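Local coordinates for SusD superfamily protein (Bacteroides thetaiotaomicron, PDB 3MCX) that is of unknown function but, as a SusD-family outer-membrane protein of a gut Bacteroides, probably binds glycans at the cell surface for import, at residues S181-A186 / S209-N214; V228-G233 / Q378-D383; V359-A364 / L407-K412. All coordinates share one frame; numbering follows the deposited sequence. Where two conformers were deposited one is given.

Contact 1. Residues S181-A186 / S209-N214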
loop_
_atom_site.group_PDB
_atom_site.type_symbol
_atom_site.label_atom_id
_atom_site.label_comp_id
_atom_site.label_asym_id
_atom_site.label_seq_id
_atom_site.Cartn_x
_atom_site.Cartn_y
_atom_site.Cartn_z
ATOM N N SER A 181 -10.114 6.488 -14.574
ATOM C CA SER A 181 -9.892 7.213 -15.813
ATOM C C SER A 181 -8.393 7.462 -16.070
ATOM O O SER A 181 -7.871 7.218 -17.176
ATOM C CB SER A 181 -10.635 8.547 -15.750
ATOM O OG SER A 181 -10.481 9.308 -16.933
ATOM N N ASP A 182 -7.709 7.993 -15.072
ATOM C CA ASP A 182 -6.282 8.313 -15.219
ATOM C C ASP A 182 -5.459 7.075 -15.548
ATOM O O ASP A 182 -4.654 7.076 -16.467
ATOM C CB ASP A 182 -5.738 8.978 -13.969
ATOM C CG ASP A 182 -6.224 10.414 -13.789
ATOM O OD1 ASP A 182 -6.891 10.950 -14.678
ATOM O OD2 ASP A 182 -5.872 11.004 -12.732
HETATM N N MSE A 183 -5.684 6.000 -14.821
HETATM C CA MSE A 183 -4.868 4.804 -15.038
HETATM C C MSE A 183 -5.208 4.165 -16.369
HETATM O O MSE A 183 -4.293 3.708 -17.083
HETATM C CB MSE A 183 -5.051 3.815 -13.915
HETATM C CG MSE A 183 -4.639 4.302 -12.541
HETATM SE SE MSE A 183 -4.646 2.819 -11.280
HETATM C CE MSE A 183 -3.975 3.803 -9.772
ATOM N N SER A 184 -6.493 4.137 -16.720
ATOM C CA SER A 184 -6.931 3.530 -17.974
ATOM C C SER A 184 -6.466 4.325 -19.193
ATOM O O SER A 184 -6.027 3.746 -20.206
ATOM C CB SER A 184 -8.468 3.413 -17.995
ATOM O OG SER A 184 -8.913 2.612 -16.896
ATOM N N ASN A 185 -6.594 5.646 -19.119
ATOM C CA ASN A 185 -6.183 6.537 -20.210
ATOM C C ASN A 185 -4.663 6.507 -20.413
ATOM O O ASN A 185 -4.195 6.766 -21.528
ATOM C CB ASN A 185 -6.666 7.969 -19.977
ATOM C CG ASN A 185 -8.172 8.122 -20.151
ATOM O OD1 ASN A 185 -8.769 7.424 -20.956
ATOM N ND2 ASN A 185 -8.776 9.081 -19.439
ATOM N N ALA A 186 -3.926 6.172 -19.363
ATOM C CA ALA A 186 -2.472 6.026 -19.430
ATOM C C ALA A 186 -2.006 4.797 -20.204
ATOM O O ALA A 186 -0.949 4.815 -20.807
ATOM C CB ALA A 186 -1.894 5.957 -18.015
ATOM N N SER A 209 -6.158 -3.534 -10.877
ATOM C CA SER A 209 -6.797 -4.682 -10.201
ATOM C C SER A 209 -7.059 -4.387 -8.733
ATOM O O SER A 209 -8.113 -4.774 -8.201
ATOM C CB SER A 209 -6.050 -6.014 -10.398
ATOM O OG SER A 209 -4.877 -6.110 -9.610
ATOM N N ARG A 210 -6.130 -3.699 -8.073
ATOM C CA ARG A 210 -6.310 -3.288 -6.701
ATOM C C ARG A 210 -7.439 -2.292 -6.576
ATOM O O ARG A 210 -8.253 -2.392 -5.678
ATOM C CB ARG A 210 -4.994 -2.697 -6.188
ATOM C CG ARG A 210 -5.053 -2.185 -4.742
ATOM C CD ARG A 210 -3.817 -1.419 -4.351
ATOM N NE ARG A 210 -2.621 -2.244 -4.276
ATOM C CZ ARG A 210 -1.389 -1.768 -4.099
ATOM N NH1 ARG A 210 -1.171 -0.470 -4.036
ATOM N NH2 ARG A 210 -0.372 -2.597 -3.975
ATOM N N VAL A 211 -7.436 -1.274 -7.445
ATOM C CA VAL A 211 -8.484 -0.261 -7.399
ATOM C C VAL A 211 -9.887 -0.862 -7.597
ATOM O O VAL A 211 -10.811 -0.637 -6.793
ATOM C CB VAL A 211 -8.187 0.892 -8.413
ATOM C CG1 VAL A 211 -9.350 1.860 -8.518
ATOM C CG2 VAL A 211 -6.890 1.588 -8.039
ATOM N N TYR A 212 -10.055 -1.604 -8.686
ATOM C CA TYR A 212 -11.354 -2.216 -8.990
ATOM C C TYR A 212 -11.810 -3.158 -7.870
ATOM O O TYR A 212 -12.988 -3.201 -7.511
ATOM C CB TYR A 212 -11.255 -2.971 -10.300
ATOM C CG TYR A 212 -11.305 -2.146 -11.573
ATOM C CD1 TYR A 212 -12.285 -1.174 -11.779
ATOM C CD2 TYR A 212 -10.377 -2.375 -12.604
ATOM C CE1 TYR A 212 -12.348 -0.457 -12.985
ATOM C CE2 TYR A 212 -10.448 -1.673 -13.803
ATOM C CZ TYR A 212 -11.414 -0.712 -13.988
ATOM O OH TYR A 212 -11.476 -0.022 -15.192
ATOM N N LEU A 213 -10.892 -3.935 -7.313
ATOM C CA LEU A 213 -11.245 -4.883 -6.247
ATOM C C LEU A 213 -11.866 -4.115 -5.064
ATOM O O LEU A 213 -12.875 -4.533 -4.503
ATOM C CB LEU A 213 -10.007 -5.700 -5.796
ATOM C CG LEU A 213 -10.248 -6.816 -4.773
ATOM C CD1 LEU A 213 -11.258 -7.896 -5.216
ATOM C CD2 LEU A 213 -8.892 -7.427 -4.393
ATOM N N ASN A 214 -11.273 -2.986 -4.701
ATOM C CA ASN A 214 -11.748 -2.171 -3.553
ATOM C C ASN A 214 -13.001 -1.369 -3.905
ATOM O O ASN A 214 -13.654 -0.821 -3.024
ATOM C CB ASN A 214 -10.606 -1.304 -3.014
ATOM C CG ASN A 214 -9.669 -2.098 -2.164
ATOM O OD1 ASN A 214 -10.053 -2.516 -1.055
ATOM N ND2 ASN A 214 -8.466 -2.387 -2.691
HETATM O O HOH W 1 -9.566 -0.113 -17.057
#
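Met183, present as selenomethionine, lays the end of its side chain against Val211, and this is the apolar part of the contact between helices 172-186 and 201-214. These consecutive helices pack side by side and run in roughly opposite directions, consistent with the TPR-like helical part of SusD-family proteins. The terminal CE of Met183 lies 4.1 Å from Val211 CG2, and its SE atom is equally near to that methyl. Beyond CG the Met183 chain runs extended (chi2 -170°), which lets a long, unbranched residue span backbones whose nearest CA atoms, Met183 CA and Val211 CA, stand 9.9 Å apart. Val211 is the short, branched counterpart: with CG1 anti to the backbone N, CG2 is the methyl turned to the neighbouring helix. Leu207 and Leu208, on the helix of Val211, also touch Met183, while Leu131 of helix 115-140 reaches it too, making a buried apolar cluster.

At the neighbouring residues, Ser184 and Tyr212, the contact becomes loose and wet. Ser184 OG and Tyr212 OH are 4.1 Å apart, too far to bond directly, and a water fills the role of go-between. It donates to Ser184 OG over 2.8 Å and sits 2.7 Å from Tyr212 OH, in the plane of the tyrosine ring at its edge. Ser184 OG stands beside its own backbone N (chi1 -59°), which brings it to the carbonyl O of Val180, one turn back in the same helix, so that the hydroxyl already has a partner besides the water. Tyrosine suits the spot because its length carries a hydroxyl from one helix almost to the other. With just 88 Å² buried, the chemistry implies a small apolar join, bordered on its partly exposed side by one water-mediated link.

Contact 2. Residues V228-G233 / Q378-D383. With ZN (zinc ion), chain E.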
loop_
_atom_site.group_PDB
_atom_site.type_symbol
_atom_site.label_atom_id
_atom_site.label_comp_id
_atom_site.label_asym_id
_atom_site.label_seq_id
_atom_site.Cartn_x
_atom_site.Cartn_y
_atom_site.Cartn_z
ATOM N N VAL A 228 -2.352 -9.186 -16.557
ATOM C CA VAL A 228 -0.969 -9.274 -16.061
ATOM C C VAL A 228 -0.492 -10.732 -15.982
ATOM O O VAL A 228 0.595 -11.076 -16.447
ATOM C CB VAL A 228 -0.810 -8.585 -14.702
ATOM C CG1 VAL A 228 0.655 -8.750 -14.190
ATOM C CG2 VAL A 228 -1.239 -7.092 -14.810
ATOM N N ILE A 229 -1.313 -11.592 -15.377
ATOM C CA ILE A 229 -0.953 -12.989 -15.140
ATOM C C ILE A 229 -0.703 -13.723 -16.446
ATOM O O ILE A 229 0.319 -14.410 -16.589
ATOM C CB ILE A 229 -2.057 -13.688 -14.355
ATOM C CG1 ILE A 229 -2.139 -13.144 -12.935
ATOM C CG2 ILE A 229 -1.838 -15.252 -14.322
ATOM C CD1 ILE A 229 -3.445 -13.519 -12.214
ATOM N N LYS A 230 -1.616 -13.563 -17.405
ATOM C CA LYS A 230 -1.589 -14.342 -18.649
ATOM C C LYS A 230 -0.667 -13.774 -19.722
ATOM O O LYS A 230 -0.118 -14.528 -20.528
ATOM C CB LYS A 230 -2.999 -14.452 -19.253
ATOM C CG LYS A 230 -3.973 -15.323 -18.462
ATOM C CD LYS A 230 -5.428 -15.045 -18.859
ATOM C CE LYS A 230 -6.426 -15.950 -18.137
ATOM N NZ LYS A 230 -6.149 -17.409 -18.317
ATOM N N ASN A 231 -0.532 -12.447 -19.759
ATOM C CA ASN A 231 0.062 -11.802 -20.923
ATOM C C ASN A 231 1.381 -11.082 -20.728
ATOM O O ASN A 231 1.919 -10.521 -21.693
ATOM C CB ASN A 231 -0.963 -10.816 -21.496
ATOM C CG ASN A 231 -2.268 -11.488 -21.895
ATOM O OD1 ASN A 231 -2.274 -12.610 -22.424
ATOM N ND2 ASN A 231 -3.390 -10.800 -21.637
ATOM N N ASN A 232 1.948 -11.121 -19.528
ATOM C CA ASN A 232 3.157 -10.328 -19.285
ATOM C C ASN A 232 4.383 -10.788 -20.093
ATOM O O ASN A 232 5.371 -10.048 -20.190
ATOM C CB ASN A 232 3.442 -10.206 -17.783
ATOM C CG ASN A 232 3.991 -11.468 -17.180
ATOM O OD1 ASN A 232 5.178 -11.813 -17.382
ATOM N ND2 ASN A 232 3.153 -12.157 -16.386
ATOM N N GLY A 233 4.323 -11.995 -20.650
ATOM C CA GLY A 233 5.360 -12.467 -21.565
ATOM C C GLY A 233 6.638 -12.953 -20.892
ATOM O O GLY A 233 7.733 -12.795 -21.453
ATOM N N GLN A 378 -9.442 -20.332 -8.353
ATOM C CA GLN A 378 -8.941 -21.253 -7.343
ATOM C C GLN A 378 -7.490 -21.643 -7.673
ATOM O O GLN A 378 -6.619 -21.694 -6.792
ATOM C CB GLN A 378 -9.938 -22.418 -7.288
ATOM C CG GLN A 378 -9.454 -23.754 -7.054
ATOM C CD GLN A 378 -10.562 -24.768 -7.320
ATOM O OE1 GLN A 378 -11.736 -24.406 -7.456
ATOM N NE2 GLN A 378 -10.196 -26.014 -7.395
ATOM N N GLY A 379 -7.216 -21.811 -8.958
ATOM C CA GLY A 379 -5.862 -22.108 -9.433
ATOM C C GLY A 379 -4.892 -21.019 -9.051
ATOM O O GLY A 379 -3.757 -21.297 -8.675
ATOM N N TYR A 380 -5.329 -19.762 -9.142
ATOM C CA TYR A 380 -4.429 -18.659 -8.810
ATOM C C TYR A 380 -4.102 -18.618 -7.322
ATOM O O TYR A 380 -2.967 -18.302 -6.924
ATOM C CB TYR A 380 -4.993 -17.308 -9.270
ATOM C CG TYR A 380 -5.154 -17.182 -10.770
ATOM C CD1 TYR A 380 -4.197 -17.698 -11.654
ATOM C CD2 TYR A 380 -6.261 -16.530 -11.319
ATOM C CE1 TYR A 380 -4.350 -17.567 -13.032
ATOM C CE2 TYR A 380 -6.405 -16.388 -12.686
ATOM C CZ TYR A 380 -5.455 -16.899 -13.537
ATOM O OH TYR A 380 -5.603 -16.758 -14.912
ATOM N N LEU A 381 -5.086 -18.916 -6.485
ATOM C CA LEU A 381 -4.816 -19.053 -5.051
ATOM C C LEU A 381 -3.798 -20.164 -4.820
ATOM O O LEU A 381 -2.854 -19.998 -4.057
ATOM C CB LEU A 381 -6.088 -19.347 -4.249
ATOM C CG LEU A 381 -5.829 -19.428 -2.734
ATOM C CD1 LEU A 381 -5.228 -18.138 -2.151
ATOM C CD2 LEU A 381 -7.111 -19.900 -1.985
ATOM N N ASN A 382 -3.983 -21.286 -5.487
ATOM C CA ASN A 382 -3.080 -22.430 -5.338
ATOM C C ASN A 382 -1.674 -22.150 -5.891
ATOM O O ASN A 382 -0.700 -22.699 -5.388
ATOM C CB ASN A 382 -3.687 -23.699 -5.921
ATOM C CG ASN A 382 -4.752 -24.289 -5.010
ATOM O OD1 ASN A 382 -4.739 -24.045 -3.787
ATOM N ND2 ASN A 382 -5.701 -25.029 -5.592
ATOM N N ASP A 383 -1.567 -21.249 -6.873
ATOM C CA ASP A 383 -0.246 -20.798 -7.356
ATOM C C ASP A 383 0.561 -20.140 -6.248
ATOM O O ASP A 383 1.767 -20.248 -6.226
ATOM C CB ASP A 383 -0.393 -19.822 -8.524
ATOM C CG ASP A 383 -0.600 -20.527 -9.847
ATOM O OD1 ASP A 383 0.095 -21.529 -10.096
ATOM O OD2 ASP A 383 -1.473 -20.082 -10.649
HETATM ZN ZN ZN E . 0.320 -22.339 -11.947
HETATM O O HOH W 2 -3.985 -18.228 -16.416
#
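Tyr380 offers one face of its ring to Ile229 in a CH-pi contact that joins helix 374-385 to the end of helix 218-231, two helices of the largely helical SusD-family fold. From CB, whose bond from CA points toward the other helix, the side chain sets out with CG beside the backbone N and anti to the carbonyl carbon (chi1 -63°), which directs the ring at helix 218-231. On one edge CD2 packs on Ala363 of helix 356-370. On the other, CD1 has Asp383 OD2 lying in the ring plane, 3.8 Å away, and CE1 meets Ile229 CG2 at 3.7 Å. Over the middle of one face stands Ile229 CD1, 4.0 Å from the centroid and only 3° off the normal; the branched isoleucine thus supplies one methyl to the face and another nearer the rim. At the tip, OH touches Lys230 CE at 3.4 Å, the aliphatic chain crossing it at about a right angle. A water 2.7 Å from Tyr380 OH accepts from Lys230 NZ, which is also salt-bridged to Glu376. One turn beyond Tyr380, Asp383 turns its other carboxylate oxygen to a metal: OD1 binds a zinc ion at 2.0 Å.

Contact 3. Residues V359-A364 / L407-K412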
loop_
_atom_site.group_PDB
_atom_site.type_symbol
_atom_site.label_atom_id
_atom_site.label_comp_id
_atom_site.label_asym_id
_atom_site.label_seq_id
_atom_site.Cartn_x
_atom_site.Cartn_y
_atom_site.Cartn_z
ATOM N N VAL A 359 -1.307 -9.649 -7.316
ATOM C CA VAL A 359 -2.118 -9.722 -8.533
ATOM C C VAL A 359 -2.828 -11.083 -8.604
ATOM O O VAL A 359 -4.012 -11.153 -8.911
ATOM C CB VAL A 359 -1.276 -9.451 -9.811
ATOM C CG1 VAL A 359 -2.122 -9.646 -11.052
ATOM C CG2 VAL A 359 -0.674 -8.041 -9.781
ATOM N N TYR A 360 -2.111 -12.169 -8.321
ATOM C CA TYR A 360 -2.729 -13.498 -8.272
ATOM C C TYR A 360 -3.829 -13.555 -7.198
ATOM O O TYR A 360 -4.887 -14.131 -7.441
ATOM C CB TYR A 360 -1.670 -14.591 -8.019
ATOM C CG TYR A 360 -0.926 -15.088 -9.237
ATOM C CD1 TYR A 360 0.008 -14.298 -9.907
ATOM C CD2 TYR A 360 -1.176 -16.358 -9.728
ATOM C CE1 TYR A 360 0.666 -14.779 -11.024
ATOM C CE2 TYR A 360 -0.518 -16.857 -10.834
ATOM C CZ TYR A 360 0.390 -16.054 -11.500
ATOM O OH TYR A 360 1.016 -16.590 -12.632
ATOM N N LEU A 361 -3.567 -12.986 -6.034
ATOM C CA LEU A 361 -4.537 -12.975 -4.930
ATOM C C LEU A 361 -5.773 -12.125 -5.268
ATOM O O LEU A 361 -6.897 -12.518 -4.970
ATOM C CB LEU A 361 -3.854 -12.565 -3.611
ATOM C CG LEU A 361 -2.878 -13.623 -3.077
ATOM C CD1 LEU A 361 -1.880 -12.970 -2.112
ATOM C CD2 LEU A 361 -3.640 -14.867 -2.487
ATOM N N ASN A 362 -5.546 -11.005 -5.936
ATOM C CA ASN A 362 -6.640 -10.147 -6.436
ATOM C C ASN A 362 -7.501 -10.909 -7.406
ATOM O O ASN A 362 -8.724 -10.844 -7.339
ATOM C CB ASN A 362 -6.088 -8.889 -7.134
ATOM C CG ASN A 362 -5.499 -7.872 -6.173
ATOM O OD1 ASN A 362 -5.599 -8.004 -4.955
ATOM N ND2 ASN A 362 -4.849 -6.815 -6.740
ATOM N N ALA A 363 -6.880 -11.643 -8.332
ATOM C CA ALA A 363 -7.660 -12.489 -9.242
ATOM C C ALA A 363 -8.464 -13.563 -8.498
ATOM O O ALA A 363 -9.620 -13.821 -8.831
ATOM C CB ALA A 363 -6.736 -13.137 -10.325
ATOM N N ALA A 364 -7.835 -14.229 -7.536
ATOM C CA ALA A 364 -8.523 -15.275 -6.808
ATOM C C ALA A 364 -9.761 -14.726 -6.085
ATOM O O ALA A 364 -10.836 -15.325 -6.188
ATOM C CB ALA A 364 -7.591 -15.953 -5.823
ATOM N N LEU A 407 -8.438 -14.670 2.236
ATOM C CA LEU A 407 -8.050 -13.569 3.109
ATOM C C LEU A 407 -6.936 -13.963 4.086
ATOM O O LEU A 407 -6.049 -13.147 4.347
ATOM C CB LEU A 407 -9.301 -13.000 3.819
ATOM C CG LEU A 407 -10.337 -12.383 2.860
ATOM C CD1 LEU A 407 -11.465 -11.710 3.708
ATOM C CD2 LEU A 407 -9.758 -11.350 1.895
ATOM N N LYS A 408 -6.998 -15.195 4.617
ATOM C CA LYS A 408 -5.858 -15.741 5.365
ATOM C C LYS A 408 -4.576 -15.754 4.546
ATOM O O LYS A 408 -3.528 -15.337 5.037
ATOM C CB LYS A 408 -6.132 -17.151 5.867
ATOM C CG LYS A 408 -7.084 -17.252 7.064
ATOM C CD LYS A 408 -7.140 -18.682 7.593
ATOM C CE LYS A 408 -7.880 -18.842 8.908
ATOM N NZ LYS A 408 -7.762 -20.239 9.465
ATOM N N GLU A 409 -4.629 -16.216 3.309
ATOM C CA GLU A 409 -3.430 -16.255 2.485
ATOM C C GLU A 409 -2.892 -14.865 2.230
ATOM O O GLU A 409 -1.662 -14.649 2.254
ATOM C CB GLU A 409 -3.712 -16.974 1.162
ATOM C CG GLU A 409 -2.451 -17.466 0.468
ATOM C CD GLU A 409 -1.694 -18.479 1.277
ATOM O OE1 GLU A 409 -2.277 -19.164 2.143
ATOM O OE2 GLU A 409 -0.483 -18.607 1.008
ATOM N N ARG A 410 -3.776 -13.895 1.990
ATOM C CA ARG A 410 -3.342 -12.515 1.802
ATOM C C ARG A 410 -2.643 -11.953 3.024
ATOM O O ARG A 410 -1.645 -11.233 2.907
ATOM C CB ARG A 410 -4.518 -11.597 1.447
ATOM C CG ARG A 410 -5.147 -11.859 0.055
ATOM C CD ARG A 410 -6.339 -10.915 -0.227
ATOM N NE ARG A 410 -5.880 -9.538 -0.265
ATOM C CZ ARG A 410 -5.439 -8.878 -1.333
ATOM N NH1 ARG A 410 -5.516 -9.388 -2.557
ATOM N NH2 ARG A 410 -4.988 -7.676 -1.167
ATOM N N ARG A 411 -3.170 -12.253 4.207
ATOM C CA ARG A 411 -2.545 -11.787 5.452
ATOM C C ARG A 411 -1.124 -12.364 5.574
ATOM O O ARG A 411 -0.186 -11.658 5.971
ATOM C CB ARG A 411 -3.393 -12.144 6.676
ATOM C CG ARG A 411 -4.609 -11.213 6.791
ATOM C CD ARG A 411 -5.572 -11.774 7.795
ATOM N NE ARG A 411 -5.018 -11.789 9.144
ATOM C CZ ARG A 411 -5.548 -12.458 10.164
ATOM N NH1 ARG A 411 -6.660 -13.195 10.003
ATOM N NH2 ARG A 411 -4.971 -12.403 11.371
ATOM N N LYS A 412 -0.968 -13.637 5.243
ATOM C CA LYS A 412 0.347 -14.280 5.329
ATOM C C LYS A 412 1.313 -13.681 4.270
ATOM O O LYS A 412 2.466 -13.407 4.555
ATOM C CB LYS A 412 0.247 -15.780 5.113
ATOM C CG LYS A 412 -0.491 -16.539 6.218
ATOM C CD LYS A 412 -0.665 -18.003 5.871
ATOM C CE LYS A 412 -1.600 -18.715 6.828
ATOM N NZ LYS A 412 -1.595 -20.200 6.613
HETATM O O HOH W 3 -5.166 -5.797 -3.392
#
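Arg410 brings its NH1 to Asn362 OD1, 2.8 Å away, in the one direct hydrogen bond between these segments of helices 356-370 and 403-414, two nearly antiparallel helices of the SusD-family helical core tied by this buried arginine-amide pair. The bond is bent, with 146° at the hydrogen, yet the amide and guanidinium planes are only 10° apart, so the two flat groups meet edge on. A water reinforces them, donating to Asn362 OD1 and accepting from Arg410 NH2 at 2.9 Å. The amide oxygen is thereby held by two donors.

The aliphatic part of the arginine does separate work. Its CG packs on Leu361 CB at 4.0 Å, the two chains passing each other in opposite directions, and the bend at chi3 then turns the guanidinium back toward Asn362. Leucine fits here because its CD1 lies 4.1 Å from Arg410 CG while its second methyl, CD2, reaches Glu409 CG at 4.1 Å. That glutamate meets helix 356-370 through its CG methylene; a bend at chi2 leads the carboxylate away, to salt bridges with Arg309 and Arg405.

In the next shell, Asp423 forms a salt bridge with Arg410 NE, probably balancing the buried charge. The arginine N-H can only donate, which marks OD1 as the acceptor, and the ND2 bond to Ser209 OG is consistent with this. A leucine in place of Arg410 would probably cost Asn362 OD1 its direct donor, unsettle the water and remove the arginine partner of Asp423.

The segment axes, at 166°, come no closer than 10.6 Å, a spacing that side chains of this length fill. Helix 374-385 lies alongside, with Ile385 touching Glu409, and helix 218-231 covers another side of helix 356-370, where Ala225 packs on Val359 and Ala363.

How the contacts relate
Contacts 2 and 3 are close neighbours, their centres 12 Å apart, and along the chain their segments alternate. Tyr360 touches both segments of contact 2: its OH lies 3.6 Å from Ile229 CG2, and its CE2 3.4 Å from Asp383 OD2. Leu381 CD1 adds apolar packing on Leu361 CD2 at 3.7 Å. Contact 1 lies farther off, its centre 18 Å from that of contact 3 and 19 Å from that of contact 2, but Ser209 OG and Asn362 ND2, 3.0 Å apart, form a probable hydrogen bond between contacts 1 and 3. Zinc is bound directly within contact 2 alone; the side chains of Tyr212 and Leu361 are each about 13 Å from a bound zinc ion.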